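Local coordinates for transmembrane protein (Bartonella henselae, PDB 3PAM) that probably serves as part of the solute-binding component of an ABC-type oligopeptide transport system, capturing peptides for uptake, at residues 16-26 and 126-134. Residues are numbered along the deposited sequence; the frame is centred on the assembly and turned at random.
Sequences LFKDKRVRQAL and GLPFQFEIM
The carbonyl oxygen of Phe17, whose ring touches both Phe129 and Phe131, accepts a bond from Arg23 NH1 at 2.9 Å and a weak one from Thr12 OG1. The oxygen lies almost in the guanidinium plane, while NH1 is tilted 21° from the carbonyl plane. NH2 of the same arginine donates to Gly249 O and NE weakly to Ser250 O, tying the turn before helix 20-29 to the loop ahead of strand 252-257. Asp19 caps that helix, OD1 accepting from Arg21 N through its anti lone pair, while a salt bridge joins its carboxylate to the Arg21 guanidinium.

Phe17 points its ring edge at the face of Phe131: CZ stands over the ring centre, 3.6 Å from Phe131 CG, in a T-shaped pair with planes at 79°. Phe131 carries CG between its backbone N and carbonyl carbon (chi1 67°), and its ring is turned to receive that edge. Phe129 is enclosed differently. Leu16 CD2 makes a CH-pi contact 3.9 Å from its ring centroid, over one face, whereas Phe17 CE1 and Val22 CG1 meet its edge, the latter 3.7 Å from CE2. Leu26 CD1 comes in from the helix and bridges the two rings, 4.0 Å from both Phe129 CZ and Phe131 CE2. Phe114 also meets the Phe129 ring, and Met179 touches both Phe17 and Phe131. Interlocked aromatic and aliphatic side chains therefore form a buried hydrophobic core that packs the turn before helix 20-29, with Val22 and Leu26, against Phe129 and the start of strand 130-135, consistent with the alpha/beta architecture of a family 5 solute-binding protein.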
loop_
_atom_site.group_PDB
_atom_site.type_symbol
_atom_site.label_atom_id
_atom_site.label_comp_id
_atom_site.label_asym_id
_atom_site.label_seq_id
_atom_site.Cartn_x
_atom_site.Cartn_y
_atom_site.Cartn_z
ATOM N N LEU A 16 5.413 5.356 13.058
ATOM C CA LEU A 16 4.534 4.189 13.099
ATOM C C LEU A 16 4.471 3.336 11.824
ATOM O O LEU A 16 4.138 2.130 11.891
ATOM C CB LEU A 16 3.128 4.625 13.480
ATOM C CG LEU A 16 2.888 4.964 14.941
ATOM C CD1 LEU A 16 1.530 5.625 15.029
ATOM C CD2 LEU A 16 2.938 3.711 15.779
ATOM N N PHE A 17 4.748 3.951 10.673
ATOM C CA PHE A 17 4.691 3.248 9.396
ATOM C C PHE A 17 6.026 3.146 8.675
ATOM O O PHE A 17 6.049 2.911 7.472
ATOM C CB PHE A 17 3.680 3.897 8.437
ATOM C CG PHE A 17 2.309 4.132 9.023
ATOM C CD1 PHE A 17 1.596 3.098 9.635
ATOM C CD2 PHE A 17 1.701 5.377 8.907
ATOM C CE1 PHE A 17 0.298 3.317 10.152
ATOM C CE2 PHE A 17 0.406 5.599 9.423
ATOM C CZ PHE A 17 -0.288 4.567 10.043
ATOM N N LYS A 18 7.141 3.307 9.384
ATOM C CA LYS A 18 8.460 3.119 8.759
ATOM C C LYS A 18 8.773 1.682 8.333
ATOM O O LYS A 18 9.534 1.478 7.391
ATOM C CB LYS A 18 9.584 3.623 9.664
ATOM N N ASP A 19 8.174 0.699 9.011
ATOM C CA ASP A 19 8.582 -0.716 8.900
ATOM C C ASP A 19 7.637 -1.485 7.998
ATOM O O ASP A 19 6.423 -1.492 8.209
ATOM C CB ASP A 19 8.631 -1.356 10.293
ATOM C CG ASP A 19 9.430 -2.655 10.333
ATOM O OD1 ASP A 19 8.941 -3.669 9.804
ATOM O OD2 ASP A 19 10.523 -2.677 10.943
ATOM N N LYS A 20 8.212 -2.149 7.002
ATOM C CA LYS A 20 7.454 -2.821 5.950
ATOM C C LYS A 20 6.556 -3.942 6.472
ATOM O O LYS A 20 5.510 -4.204 5.893
ATOM C CB LYS A 20 8.410 -3.378 4.881
ATOM N N ARG A 21 6.965 -4.598 7.557
ATOM C CA ARG A 21 6.153 -5.647 8.180
ATOM C C ARG A 21 4.901 -5.100 8.819
ATOM O O ARG A 21 3.864 -5.756 8.806
ATOM C CB ARG A 21 6.933 -6.415 9.244
ATOM C CG ARG A 21 8.120 -7.198 8.734
ATOM C CD ARG A 21 9.373 -6.544 9.217
ATOM N NE ARG A 21 10.036 -7.325 10.235
ATOM C CZ ARG A 21 10.884 -6.844 11.142
ATOM N NH1 ARG A 21 11.150 -5.546 11.213
ATOM N NH2 ARG A 21 11.458 -7.680 11.998
ATOM N N VAL A 22 5.007 -3.901 9.384
ATOM C CA VAL A 22 3.879 -3.201 9.988
ATOM C C VAL A 22 2.813 -2.837 8.953
ATOM O O VAL A 22 1.614 -3.116 9.128
ATOM C CB VAL A 22 4.333 -1.900 10.652
ATOM C CG1 VAL A 22 3.125 -1.096 11.134
ATOM C CG2 VAL A 22 5.307 -2.184 11.788
ATOM N N ARG A 23 3.252 -2.189 7.884
ATOM C CA ARG A 23 2.350 -1.859 6.771
ATOM C C ARG A 23 1.789 -3.174 6.198
ATOM O O ARG A 23 0.611 -3.268 5.865
ATOM C CB ARG A 23 3.090 -1.048 5.713
ATOM C CG ARG A 23 3.736 0.225 6.273
ATOM C CD ARG A 23 4.202 1.140 5.156
ATOM N NE ARG A 23 5.145 0.485 4.252
ATOM C CZ ARG A 23 6.467 0.646 4.298
ATOM N NH1 ARG A 23 7.015 1.458 5.204
ATOM N NH2 ARG A 23 7.243 0.006 3.432
ATOM N N GLN A 24 2.627 -4.206 6.145
ATOM C CA GLN A 24 2.158 -5.498 5.673
ATOM C C GLN A 24 1.058 -6.049 6.600
ATOM O O GLN A 24 0.014 -6.506 6.136
ATOM C CB GLN A 24 3.332 -6.448 5.571
ATOM C CG GLN A 24 3.175 -7.535 4.553
ATOM C CD GLN A 24 4.188 -8.653 4.784
ATOM O OE1 GLN A 24 5.244 -8.417 5.369
ATOM N NE2 GLN A 24 3.874 -9.862 4.324
ATOM N N ALA A 25 1.277 -5.938 7.909
ATOM C CA ALA A 25 0.283 -6.372 8.905
ATOM C C ALA A 25 -1.030 -5.603 8.791
ATOM O O ALA A 25 -2.095 -6.211 8.798
ATOM C CB ALA A 25 0.843 -6.237 10.299
ATOM N N LEU A 26 -0.961 -4.267 8.704
ATOM C CA LEU A 26 -2.185 -3.464 8.662
ATOM C C LEU A 26 -2.974 -3.737 7.391
ATOM O O LEU A 26 -4.210 -3.747 7.415
ATOM C CB LEU A 26 -1.905 -1.957 8.789
ATOM C CG LEU A 26 -1.335 -1.397 10.099
ATOM C CD1 LEU A 26 -1.981 -0.094 10.463
ATOM C CD2 LEU A 26 -1.434 -2.338 11.262
ATOM N N GLY A 126 7.522 2.246 23.056
ATOM C CA GLY A 126 6.499 2.489 24.071
ATOM C C GLY A 126 5.340 3.396 23.663
ATOM O O GLY A 126 4.335 3.470 24.376
ATOM N N LEU A 127 5.456 4.087 22.531
ATOM C CA LEU A 127 4.349 4.941 22.077
ATOM C C LEU A 127 3.168 4.060 21.631
ATOM O O LEU A 127 3.381 2.976 21.092
ATOM C CB LEU A 127 4.799 5.893 20.964
ATOM N N PRO A 128 1.920 4.496 21.896
ATOM C CA PRO A 128 0.799 3.662 21.433
ATOM C C PRO A 128 0.534 3.807 19.945
ATOM O O PRO A 128 0.754 4.875 19.375
ATOM C CB PRO A 128 -0.406 4.167 22.243
ATOM C CG PRO A 128 0.169 4.967 23.366
ATOM C CD PRO A 128 1.467 5.555 22.816
ATOM N N PHE A 129 0.110 2.709 19.329
ATOM C CA PHE A 129 -0.240 2.685 17.937
ATOM C C PHE A 129 -1.608 3.349 17.794
ATOM O O PHE A 129 -2.659 2.696 17.910
ATOM C CB PHE A 129 -0.249 1.241 17.409
ATOM C CG PHE A 129 0.100 1.122 15.946
ATOM C CD1 PHE A 129 -0.263 2.121 15.027
ATOM C CD2 PHE A 129 0.754 0.007 15.471
ATOM C CE1 PHE A 129 0.053 2.012 13.680
ATOM C CE2 PHE A 129 1.077 -0.108 14.109
ATOM C CZ PHE A 129 0.721 0.906 13.215
ATOM N N GLN A 130 -1.564 4.664 17.589
ATOM C CA GLN A 130 -2.728 5.480 17.336
ATOM C C GLN A 130 -2.400 6.485 16.219
ATOM O O GLN A 130 -1.327 7.095 16.202
ATOM C CB GLN A 130 -3.199 6.175 18.620
ATOM C CG GLN A 130 -2.351 7.357 19.128
ATOM C CD GLN A 130 -2.777 7.868 20.521
ATOM O OE1 GLN A 130 -2.104 8.722 21.116
ATOM N NE2 GLN A 130 -3.875 7.331 21.052
ATOM N N PHE A 131 -3.316 6.613 15.264
ATOM C CA PHE A 131 -3.096 7.461 14.118
ATOM C C PHE A 131 -4.412 7.939 13.537
ATOM O O PHE A 131 -5.470 7.421 13.887
ATOM C CB PHE A 131 -2.229 6.764 13.059
ATOM C CG PHE A 131 -2.882 5.578 12.401
ATOM C CD1 PHE A 131 -3.615 5.739 11.213
ATOM C CD2 PHE A 131 -2.727 4.290 12.932
ATOM C CE1 PHE A 131 -4.199 4.642 10.583
ATOM C CE2 PHE A 131 -3.300 3.207 12.318
ATOM C CZ PHE A 131 -4.045 3.382 11.131
ATOM N N GLU A 132 -4.331 8.918 12.645
ATOM C CA GLU A 132 -5.492 9.544 12.044
ATOM C C GLU A 132 -5.603 9.169 10.567
ATOM O O GLU A 132 -4.596 9.136 9.847
ATOM C CB GLU A 132 -5.358 11.058 12.188
ATOM C CG GLU A 132 -6.564 11.862 11.830
ATOM C CD GLU A 132 -6.197 13.293 11.463
ATOM O OE1 GLU A 132 -5.419 13.487 10.495
ATOM O OE2 GLU A 132 -6.682 14.222 12.132
ATOM N N ILE A 133 -6.827 8.849 10.143
ATOM C CA ILE A 133 -7.146 8.686 8.723
ATOM C C ILE A 133 -8.004 9.886 8.254
ATOM O O ILE A 133 -9.094 10.151 8.785
ATOM C CB ILE A 133 -7.852 7.346 8.424
ATOM C CG1 ILE A 133 -7.124 6.190 9.123
ATOM C CG2 ILE A 133 -7.892 7.079 6.922
ATOM C CD1 ILE A 133 -7.618 4.790 8.734
HETATM N N MSE A 134 -7.465 10.614 7.284
HETATM C CA MSE A 134 -8.092 11.820 6.761
HETATM C C MSE A 134 -8.858 11.460 5.507
HETATM O O MSE A 134 -8.290 10.957 4.536
HETATM C CB MSE A 134 -7.044 12.899 6.458
HETATM C CG MSE A 134 -7.580 14.065 5.672
HETATM SE SE MSE A 134 -6.247 15.466 5.475
HETATM C CE MSE A 134 -6.867 16.495 7.004
#